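Local structure of Alr2269 protein (Nostoc sp., 3MC9) at residues I108-A119 with V130-P138; Y190-V201 with L214-E222. The protein probably acts in outer-membrane beta-barrel biogenesis as a cyanobacterial Omp85, whose periplasmic POTRA domains are thought to receive polypeptide substrates. All blocks are in the same frame, centred on the assembly; numbering follows the deposited sequence.

Contact 1: residues I108-A119 with V130-P138; sequences IFGTGFFSNVQA and VSFIVQPNP
Strand 116-119 runs antiparallel to strand 130-136, their axes 4.7 Å apart, with Gln118 and Ile133 exchanging two backbone hydrogen bonds and Asn116 O accepting one from Gln135 N. A beta bulge shifts the register by one residue between Phe114 and Asn116. Here Gln135 O takes the Ser115 N-H nearly head-on (N to O 2.9 Å), and Asn137 N closes the ladder on Phe113 O at 2.7 Å. Val117, Ala119, Phe132 and Val134 share one face of the hairpin, and Ile108, near the end of helix 98-110, comes down on it. Its two branches split the work: CD1 reaches Phe132 CD1 at 3.7 Å, whereas CG2, anti to the backbone N, meets Val134 CG1 at 4.0 Å. The other methyl of Val134, CG2, is wedged between its own backbone N and carbonyl carbon, and approaches Phe114 CE1 to 3.6 Å. That ring has Gln135 O at its edge and Val84 of helix 78-87 as a further neighbour. Toward solvent, a water joins Ser115 OG to Pro136 O, 2.6 Å from each. Asn137 lies against the Gly112-Phe114 backbone, its ND2 hydrogen-bonded to Leu174 O farther along the chain. A helix turning into a hairpin that packs back on it is the closing half of the beta-alpha-alpha-beta-beta POTRA fold.

Contact 2: residues Y190-V201 with L214-E222; sequences YQDQGYVLANVV and LQVAEGVVE
Tyr190 and Glu218 lock the tight part of this contact: the phenol donates to Glu218 OE2, with Tyr190 OH to OE2 at 2.6 Å, on the anti side of the carboxylate and 20° out of its plane. Ring and carboxylate planes stand 67° apart. Ser155 OG also binds OE2 and the Val156 N-H holds OE1, so the buried acid is gripped at both oxygens. Beside it Val216 CG1 packs on Tyr190 CE2 at 3.8 Å. Toward the surface the packing loosens. The helix ends in a Schellman motif at Gly194, which turns the chain so that Tyr195 meets the departing 219-221 segment: Val221 CG2 sits over one face of the ring, offset toward its rim, while Gly219 O lies at the edge, 3.4 Å from CE2. Also on the exposed side, Val201 CG2 lies 3.9 Å from Ala217 CB, and waters bridge Leu197 N to Glu218 O and Leu197 O to Ala217 O. The backbone pairing is short, Asn199 and Ala217 exchanging two hydrogen bonds before Val201 N reaches Gln215 O at 2.7 Å. Strand 211-217 lies between strands 199-206 and 142-146; Val216 leans on Ile145 of the latter, and Val200 and Leu214 reach Ile183 of helix 176-192.

From the N terminus, strand 62-71 and helices 78-87 and 98-110 come first; contact 1 then closes the loop of residues 120-129 by zipping up the open end of hairpin 114-124/127-136, and seats it on the preceding helix. The chain moves on through strand 142-146 and helices 161-166 and 176-192 before contact 2 does the equivalent job for hairpin 199-206/211-217, closing the loop of residues 202-213. The two contacts are in series, neither nested nor crossed, with centres about 32 Å apart and nearest atoms about 12 Å apart. They belong to successive POTRA-related units, each tying a helix end to its following hairpin. Bonds from Gly112 and Asn137 to residues 174-176 connect contact 1 directly to the second unit.

Contact 1: residues I108-A119 with V130-P138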
loop_
_atom_site.group_PDB
_atom_site.type_symbol
_atom_site.label_atom_id
_atom_site.label_comp_id
_atom_site.label_asym_id
_atom_site.label_seq_id
_atom_site.Cartn_x
_atom_site.Cartn_y
_atom_site.Cartn_z
ATOM N N ILE A 108 -4.196 6.725 -4.540
ATOM C CA ILE A 108 -3.127 6.981 -3.579
ATOM C C ILE A 108 -2.589 5.639 -3.030
ATOM O O ILE A 108 -1.371 5.421 -2.968
ATOM C CB ILE A 108 -3.589 7.953 -2.464
ATOM C CG1 ILE A 108 -3.857 9.337 -3.071
ATOM C CG2 ILE A 108 -2.535 8.075 -1.361
ATOM C CD1 ILE A 108 -4.766 10.242 -2.212
ATOM N N PHE A 109 -3.489 4.733 -2.664
ATOM C CA PHE A 109 -3.077 3.418 -2.196
ATOM C C PHE A 109 -2.300 2.711 -3.286
ATOM O O PHE A 109 -1.310 2.033 -3.004
ATOM C CB PHE A 109 -4.284 2.546 -1.842
ATOM C CG PHE A 109 -4.683 2.611 -0.409
ATOM C CD1 PHE A 109 -3.804 2.195 0.584
ATOM C CD2 PHE A 109 -5.956 3.036 -0.043
ATOM C CE1 PHE A 109 -4.181 2.250 1.940
ATOM C CE2 PHE A 109 -6.352 3.068 1.309
ATOM C CZ PHE A 109 -5.460 2.690 2.297
ATOM N N GLY A 110 -2.777 2.876 -4.524
ATOM C CA GLY A 110 -2.182 2.266 -5.699
ATOM C C GLY A 110 -0.714 2.569 -5.856
ATOM O O GLY A 110 0.022 1.744 -6.333
ATOM N N THR A 111 -0.278 3.754 -5.449
ATOM C CA THR A 111 1.150 4.074 -5.482
ATOM C C THR A 111 1.974 3.099 -4.630
ATOM O O THR A 111 3.153 2.925 -4.874
ATOM C CB THR A 111 1.439 5.494 -4.962
ATOM O OG1 THR A 111 1.208 5.552 -3.537
ATOM C CG2 THR A 111 0.581 6.519 -5.698
ATOM N N GLY A 112 1.355 2.506 -3.612
ATOM C CA GLY A 112 2.028 1.517 -2.787
ATOM C C GLY A 112 2.808 2.046 -1.596
ATOM O O GLY A 112 3.304 1.255 -0.804
ATOM N N PHE A 113 2.929 3.366 -1.450
ATOM C CA PHE A 113 3.754 3.909 -0.367
ATOM C C PHE A 113 3.032 4.117 0.972
ATOM O O PHE A 113 3.694 4.429 1.967
ATOM C CB PHE A 113 4.405 5.223 -0.776
ATOM C CG PHE A 113 5.410 5.097 -1.877
ATOM C CD1 PHE A 113 6.639 4.513 -1.644
ATOM C CD2 PHE A 113 5.140 5.604 -3.141
ATOM C CE1 PHE A 113 7.582 4.409 -2.663
ATOM C CE2 PHE A 113 6.065 5.508 -4.158
ATOM C CZ PHE A 113 7.294 4.913 -3.922
ATOM N N PHE A 114 1.714 3.921 1.026
ATOM C CA PHE A 114 0.937 4.282 2.223
ATOM C C PHE A 114 0.159 3.153 2.846
ATOM O O PHE A 114 -0.398 2.319 2.139
ATOM C CB PHE A 114 -0.050 5.390 1.867
ATOM C CG PHE A 114 0.582 6.512 1.146
ATOM C CD1 PHE A 114 1.258 7.506 1.844
ATOM C CD2 PHE A 114 0.555 6.560 -0.238
ATOM C CE1 PHE A 114 1.876 8.544 1.160
ATOM C CE2 PHE A 114 1.144 7.581 -0.909
ATOM C CZ PHE A 114 1.815 8.578 -0.223
ATOM N N SER A 115 0.087 3.157 4.177
ATOM C CA SER A 115 -0.667 2.153 4.925
ATOM C C SER A 115 -2.113 2.612 5.167
ATOM O O SER A 115 -3.018 1.794 5.320
ATOM C CB SER A 115 0.032 1.842 6.261
ATOM O OG SER A 115 0.417 3.039 6.951
ATOM N N ASN A 116 -2.328 3.924 5.195
ATOM C CA ASN A 116 -3.674 4.472 5.344
ATOM C C ASN A 116 -3.845 5.751 4.533
ATOM O O ASN A 116 -2.913 6.541 4.391
ATOM C CB ASN A 116 -4.006 4.733 6.824
ATOM C CG ASN A 116 -5.513 4.883 7.078
ATOM O OD1 ASN A 116 -5.926 5.661 7.939
ATOM N ND2 ASN A 116 -6.334 4.137 6.326
ATOM N N VAL A 117 -5.051 5.924 4.000
ATOM C CA VAL A 117 -5.419 7.062 3.184
ATOM C C VAL A 117 -6.889 7.391 3.422
ATOM O O VAL A 117 -7.745 6.504 3.371
ATOM C CB VAL A 117 -5.274 6.752 1.679
ATOM C CG1 VAL A 117 -5.612 7.994 0.858
ATOM C CG2 VAL A 117 -3.880 6.233 1.360
ATOM N N GLN A 118 -7.178 8.658 3.696
ATOM C CA GLN A 118 -8.556 9.117 3.729
ATOM C C GLN A 118 -8.693 10.517 3.151
ATOM O O GLN A 118 -7.721 11.261 3.066
ATOM C CB GLN A 118 -9.090 9.084 5.161
ATOM C CG GLN A 118 -8.210 9.791 6.169
ATOM C CD GLN A 118 -8.707 9.638 7.607
ATOM O OE1 GLN A 118 -9.578 10.387 8.065
ATOM N NE2 GLN A 118 -8.144 8.680 8.325
ATOM N N ALA A 119 -9.915 10.853 2.764
ATOM C CA ALA A 119 -10.262 12.193 2.322
ATOM C C ALA A 119 -11.152 12.834 3.378
ATOM O O ALA A 119 -12.182 12.260 3.785
ATOM C CB ALA A 119 -10.967 12.147 1.009
ATOM N N VAL A 130 -10.426 20.049 0.444
ATOM C CA VAL A 130 -10.308 18.584 0.544
ATOM C C VAL A 130 -8.922 18.242 1.074
ATOM O O VAL A 130 -7.911 18.578 0.453
ATOM C CB VAL A 130 -10.554 17.892 -0.813
ATOM C CG1 VAL A 130 -10.309 16.386 -0.717
ATOM C CG2 VAL A 130 -11.989 18.158 -1.311
ATOM N N SER A 131 -8.888 17.604 2.242
ATOM C CA SER A 131 -7.645 17.123 2.824
ATOM C C SER A 131 -7.479 15.625 2.588
ATOM O O SER A 131 -8.335 14.821 2.962
ATOM C CB SER A 131 -7.591 17.459 4.316
ATOM O OG SER A 131 -7.360 18.844 4.493
ATOM N N PHE A 132 -6.392 15.260 1.925
ATOM C CA PHE A 132 -6.010 13.863 1.790
ATOM C C PHE A 132 -5.012 13.624 2.896
ATOM O O PHE A 132 -3.937 14.235 2.912
ATOM C CB PHE A 132 -5.414 13.562 0.420
ATOM C CG PHE A 132 -6.422 13.623 -0.696
ATOM C CD1 PHE A 132 -7.347 12.594 -0.878
ATOM C CD2 PHE A 132 -6.468 14.720 -1.544
ATOM C CE1 PHE A 132 -8.292 12.657 -1.893
ATOM C CE2 PHE A 132 -7.406 14.792 -2.556
ATOM C CZ PHE A 132 -8.330 13.762 -2.731
ATOM N N ILE A 133 -5.390 12.773 3.842
ATOM C CA ILE A 133 -4.550 12.484 4.992
ATOM C C ILE A 133 -3.981 11.095 4.795
ATOM O O ILE A 133 -4.710 10.115 4.657
ATOM C CB ILE A 133 -5.338 12.623 6.312
ATOM C CG1 ILE A 133 -5.875 14.054 6.431
ATOM C CG2 ILE A 133 -4.443 12.283 7.522
ATOM C CD1 ILE A 133 -7.199 14.161 7.135
ATOM N N VAL A 134 -2.658 11.020 4.744
ATOM C CA VAL A 134 -1.991 9.798 4.354
ATOM C C VAL A 134 -0.966 9.419 5.417
ATOM O O VAL A 134 -0.389 10.286 6.070
ATOM C CB VAL A 134 -1.318 9.950 2.983
ATOM C CG1 VAL A 134 -2.334 10.421 1.930
ATOM C CG2 VAL A 134 -0.136 10.911 3.050
ATOM N N GLN A 135 -0.764 8.120 5.590
ATOM C CA GLN A 135 0.195 7.590 6.549
ATOM C C GLN A 135 1.213 6.812 5.752
ATOM O O GLN A 135 0.911 5.729 5.253
ATOM C CB GLN A 135 -0.499 6.686 7.568
ATOM C CG GLN A 135 0.406 6.152 8.687
ATOM C CD GLN A 135 1.339 7.200 9.295
ATOM O OE1 GLN A 135 2.555 7.071 9.200
ATOM N NE2 GLN A 135 0.778 8.226 9.927
ATOM N N PRO A 136 2.417 7.382 5.578
ATOM C CA PRO A 136 3.442 6.658 4.841
ATOM C C PRO A 136 3.743 5.298 5.467
ATOM O O PRO A 136 3.676 5.140 6.687
ATOM C CB PRO A 136 4.670 7.575 4.935
ATOM C CG PRO A 136 4.133 8.920 5.249
ATOM C CD PRO A 136 2.867 8.718 6.003
ATOM N N ASN A 137 4.060 4.321 4.623
ATOM C CA ASN A 137 4.503 3.007 5.108
ATOM C C ASN A 137 5.783 3.178 5.920
ATOM O O ASN A 137 6.553 4.110 5.670
ATOM C CB ASN A 137 4.805 2.073 3.939
ATOM C CG ASN A 137 3.557 1.455 3.322
ATOM O OD1 ASN A 137 2.591 1.130 4.012
ATOM N ND2 ASN A 137 3.593 1.265 2.017
ATOM N N PRO A 138 6.030 2.278 6.879
ATOM C CA PRO A 138 7.309 2.334 7.564
ATOM C C PRO A 138 8.424 1.806 6.671
ATOM O O PRO A 138 8.145 1.223 5.617
ATOM C CB PRO A 138 7.107 1.382 8.739
ATOM C CG PRO A 138 6.201 0.341 8.192
ATOM C CD PRO A 138 5.287 1.056 7.220
HETATM O O HOH W 1 2.734 3.157 8.082
HETATM O O HOH W 2 -5.289 8.283 6.944
#

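Contact 2: residues Y190-V201 with L214-E222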
loop_
_atom_site.group_PDB
_atom_site.type_symbol
_atom_site.label_atom_id
_atom_site.label_comp_id
_atom_site.label_asym_id
_atom_site.label_seq_id
_atom_site.Cartn_x
_atom_site.Cartn_y
_atom_site.Cartn_z
ATOM N N TYR A 190 7.799 -21.538 -4.877
ATOM C CA TYR A 190 6.987 -22.674 -4.436
ATOM C C TYR A 190 6.777 -23.622 -5.577
ATOM O O TYR A 190 6.945 -24.818 -5.434
ATOM C CB TYR A 190 5.611 -22.229 -3.926
ATOM C CG TYR A 190 5.671 -21.710 -2.536
ATOM C CD1 TYR A 190 5.933 -22.565 -1.486
ATOM C CD2 TYR A 190 5.520 -20.377 -2.271
ATOM C CE1 TYR A 190 6.011 -22.120 -0.206
ATOM C CE2 TYR A 190 5.591 -19.913 -0.985
ATOM C CZ TYR A 190 5.847 -20.793 0.037
ATOM O OH TYR A 190 5.919 -20.344 1.324
ATOM N N GLN A 191 6.403 -23.074 -6.718
ATOM C CA GLN A 191 6.136 -23.885 -7.871
ATOM C C GLN A 191 7.354 -24.727 -8.284
ATOM O O GLN A 191 7.240 -25.937 -8.522
ATOM C CB GLN A 191 5.668 -23.008 -9.025
ATOM C CG GLN A 191 5.357 -23.792 -10.300
ATOM C CD GLN A 191 4.904 -22.886 -11.415
ATOM O OE1 GLN A 191 3.851 -22.257 -11.334
ATOM N NE2 GLN A 191 5.702 -22.802 -12.454
ATOM N N ASP A 192 8.518 -24.083 -8.353
ATOM C CA ASP A 192 9.775 -24.768 -8.671
ATOM C C ASP A 192 10.028 -25.963 -7.770
ATOM O O ASP A 192 10.544 -26.964 -8.215
ATOM C CB ASP A 192 10.946 -23.818 -8.515
ATOM C CG ASP A 192 11.000 -22.780 -9.609
ATOM O OD1 ASP A 192 10.412 -22.996 -10.690
ATOM O OD2 ASP A 192 11.632 -21.745 -9.384
ATOM N N GLN A 193 9.656 -25.850 -6.496
ATOM C CA GLN A 193 9.877 -26.938 -5.543
ATOM C C GLN A 193 8.758 -27.960 -5.482
ATOM O O GLN A 193 8.777 -28.821 -4.594
ATOM C CB GLN A 193 10.106 -26.383 -4.138
ATOM C CG GLN A 193 11.298 -25.489 -4.026
ATOM C CD GLN A 193 12.541 -26.095 -4.660
ATOM O OE1 GLN A 193 12.938 -27.233 -4.347
ATOM N NE2 GLN A 193 13.140 -25.352 -5.572
ATOM N N GLY A 194 7.798 -27.881 -6.404
ATOM C CA GLY A 194 6.693 -28.872 -6.476
ATOM C C GLY A 194 5.371 -28.434 -5.851
ATOM O O GLY A 194 4.389 -29.162 -5.931
ATOM N N TYR A 195 5.344 -27.248 -5.243
ATOM C CA TYR A 195 4.143 -26.695 -4.575
ATOM C C TYR A 195 3.467 -25.704 -5.519
ATOM O O TYR A 195 3.618 -24.489 -5.396
ATOM C CB TYR A 195 4.534 -26.040 -3.251
ATOM C CG TYR A 195 5.103 -27.067 -2.292
ATOM C CD1 TYR A 195 6.441 -27.452 -2.371
ATOM C CD2 TYR A 195 4.297 -27.691 -1.332
ATOM C CE1 TYR A 195 6.967 -28.438 -1.511
ATOM C CE2 TYR A 195 4.808 -28.667 -0.475
ATOM C CZ TYR A 195 6.147 -29.044 -0.573
ATOM O OH TYR A 195 6.687 -29.998 0.285
ATOM N N VAL A 196 2.756 -26.261 -6.501
ATOM C CA VAL A 196 2.269 -25.471 -7.615
ATOM C C VAL A 196 0.915 -24.800 -7.340
ATOM O O VAL A 196 0.348 -24.172 -8.245
ATOM C CB VAL A 196 2.188 -26.320 -8.887
ATOM C CG1 VAL A 196 3.565 -26.972 -9.207
ATOM C CG2 VAL A 196 1.115 -27.390 -8.759
ATOM N N LEU A 197 0.389 -24.939 -6.116
ATOM C CA LEU A 197 -0.925 -24.388 -5.765
ATOM C C LEU A 197 -0.817 -23.422 -4.589
ATOM O O LEU A 197 -1.802 -23.092 -3.961
ATOM C CB LEU A 197 -1.900 -25.530 -5.435
ATOM C CG LEU A 197 -2.184 -26.451 -6.619
ATOM C CD1 LEU A 197 -3.050 -27.672 -6.238
ATOM C CD2 LEU A 197 -2.835 -25.651 -7.740
ATOM N N ALA A 198 0.405 -22.989 -4.299
ATOM C CA ALA A 198 0.709 -22.130 -3.158
ATOM C C ALA A 198 0.105 -20.731 -3.347
ATOM O O ALA A 198 0.224 -20.159 -4.411
ATOM C CB ALA A 198 2.228 -22.033 -2.991
ATOM N N ASN A 199 -0.560 -20.210 -2.319
ATOM C CA ASN A 199 -1.193 -18.897 -2.366
ATOM C C ASN A 199 -0.944 -18.132 -1.070
ATOM O O ASN A 199 -1.051 -18.687 0.009
ATOM C CB ASN A 199 -2.717 -19.011 -2.556
ATOM C CG ASN A 199 -3.125 -19.152 -4.010
ATOM O OD1 ASN A 199 -2.720 -18.351 -4.851
ATOM N ND2 ASN A 199 -3.947 -20.174 -4.315
ATOM N N VAL A 200 -0.665 -16.844 -1.187
ATOM C CA VAL A 200 -0.718 -15.941 -0.039
ATOM C C VAL A 200 -2.156 -15.877 0.526
ATOM O O VAL A 200 -3.126 -15.781 -0.233
ATOM C CB VAL A 200 -0.188 -14.547 -0.419
ATOM C CG1 VAL A 200 -0.335 -13.571 0.758
ATOM C CG2 VAL A 200 1.319 -14.657 -0.833
ATOM N N VAL A 201 -2.287 -15.994 1.843
ATOM C CA VAL A 201 -3.602 -15.914 2.512
ATOM C C VAL A 201 -3.864 -14.490 2.979
ATOM O O VAL A 201 -3.109 -13.946 3.781
ATOM C CB VAL A 201 -3.704 -16.853 3.729
ATOM C CG1 VAL A 201 -5.060 -16.687 4.435
ATOM C CG2 VAL A 201 -3.495 -18.294 3.310
ATOM N N LEU A 214 3.958 -12.502 5.684
ATOM C CA LEU A 214 3.167 -13.102 4.603
ATOM C C LEU A 214 2.700 -14.492 5.023
ATOM O O LEU A 214 3.499 -15.413 5.204
ATOM C CB LEU A 214 3.989 -13.228 3.327
ATOM C CG LEU A 214 4.627 -11.957 2.780
ATOM C CD1 LEU A 214 5.508 -12.304 1.559
ATOM C CD2 LEU A 214 3.525 -10.963 2.424
ATOM N N GLN A 215 1.398 -14.623 5.196
ATOM C CA GLN A 215 0.770 -15.883 5.518
ATOM C C GLN A 215 0.561 -16.592 4.189
ATOM O O GLN A 215 -0.033 -16.000 3.294
ATOM C CB GLN A 215 -0.565 -15.558 6.172
ATOM C CG GLN A 215 -1.152 -16.631 7.030
ATOM C CD GLN A 215 -2.153 -16.040 8.031
ATOM O OE1 GLN A 215 -3.278 -15.685 7.673
ATOM N NE2 GLN A 215 -1.729 -15.912 9.287
ATOM N N VAL A 216 1.051 -17.832 4.067
ATOM C CA VAL A 216 0.983 -18.611 2.831
ATOM C C VAL A 216 0.350 -19.981 3.082
ATOM O O VAL A 216 0.728 -20.677 4.019
ATOM C CB VAL A 216 2.391 -18.840 2.216
ATOM C CG1 VAL A 216 2.283 -19.584 0.900
ATOM C CG2 VAL A 216 3.098 -17.533 1.998
ATOM N N ALA A 217 -0.631 -20.339 2.257
ATOM C CA ALA A 217 -1.164 -21.697 2.204
ATOM C C ALA A 217 -0.281 -22.410 1.209
ATOM O O ALA A 217 -0.450 -22.275 0.023
ATOM C CB ALA A 217 -2.622 -21.705 1.732
ATOM N N GLU A 218 0.712 -23.124 1.704
ATOM C CA GLU A 218 1.741 -23.699 0.847
ATOM C C GLU A 218 1.266 -24.921 0.111
ATOM O O GLU A 218 1.707 -25.188 -0.993
ATOM C CB GLU A 218 2.967 -24.080 1.709
ATOM C CG GLU A 218 3.560 -22.875 2.411
ATOM C CD GLU A 218 4.901 -23.147 3.051
ATOM O OE1 GLU A 218 5.095 -24.247 3.586
ATOM O OE2 GLU A 218 5.739 -22.221 3.041
ATOM N N GLY A 219 0.372 -25.683 0.726
ATOM C CA GLY A 219 -0.002 -26.963 0.182
ATOM C C GLY A 219 0.933 -28.041 0.680
ATOM O O GLY A 219 1.990 -27.754 1.273
ATOM N N VAL A 220 0.512 -29.278 0.449
ATOM C CA VAL A 220 1.254 -30.482 0.792
ATOM C C VAL A 220 1.388 -31.298 -0.496
ATOM O O VAL A 220 0.493 -31.249 -1.353
ATOM C CB VAL A 220 0.506 -31.267 1.884
ATOM C CG1 VAL A 220 1.055 -32.686 2.047
ATOM C CG2 VAL A 220 0.563 -30.485 3.216
ATOM N N VAL A 221 2.513 -31.998 -0.668
ATOM C CA VAL A 221 2.669 -32.954 -1.777
ATOM C C VAL A 221 3.117 -34.317 -1.245
ATOM O O VAL A 221 3.902 -34.379 -0.313
ATOM C CB VAL A 221 3.684 -32.457 -2.838
ATOM C CG1 VAL A 221 3.928 -33.540 -3.932
ATOM C CG2 VAL A 221 3.224 -31.141 -3.457
ATOM N N GLU A 222 2.613 -35.402 -1.828
ATOM C CA GLU A 222 3.098 -36.747 -1.491
ATOM C C GLU A 222 3.000 -37.761 -2.640
ATOM O O GLU A 222 2.210 -37.596 -3.573
ATOM C CB GLU A 222 2.374 -37.278 -0.249
ATOM C CG GLU A 222 0.854 -37.203 -0.301
ATOM C CD GLU A 222 0.217 -36.940 1.055
ATOM O OE1 GLU A 222 0.945 -36.706 2.043
ATOM O OE2 GLU A 222 -1.023 -36.956 1.140
HETATM O O HOH W 3 4.494 -31.672 1.601
HETATM O O HOH W 4 1.020 -26.280 -3.552
HETATM O O HOH W 5 -3.168 -22.566 -1.793
HETATM O O HOH W 6 -0.665 -12.760 4.446
#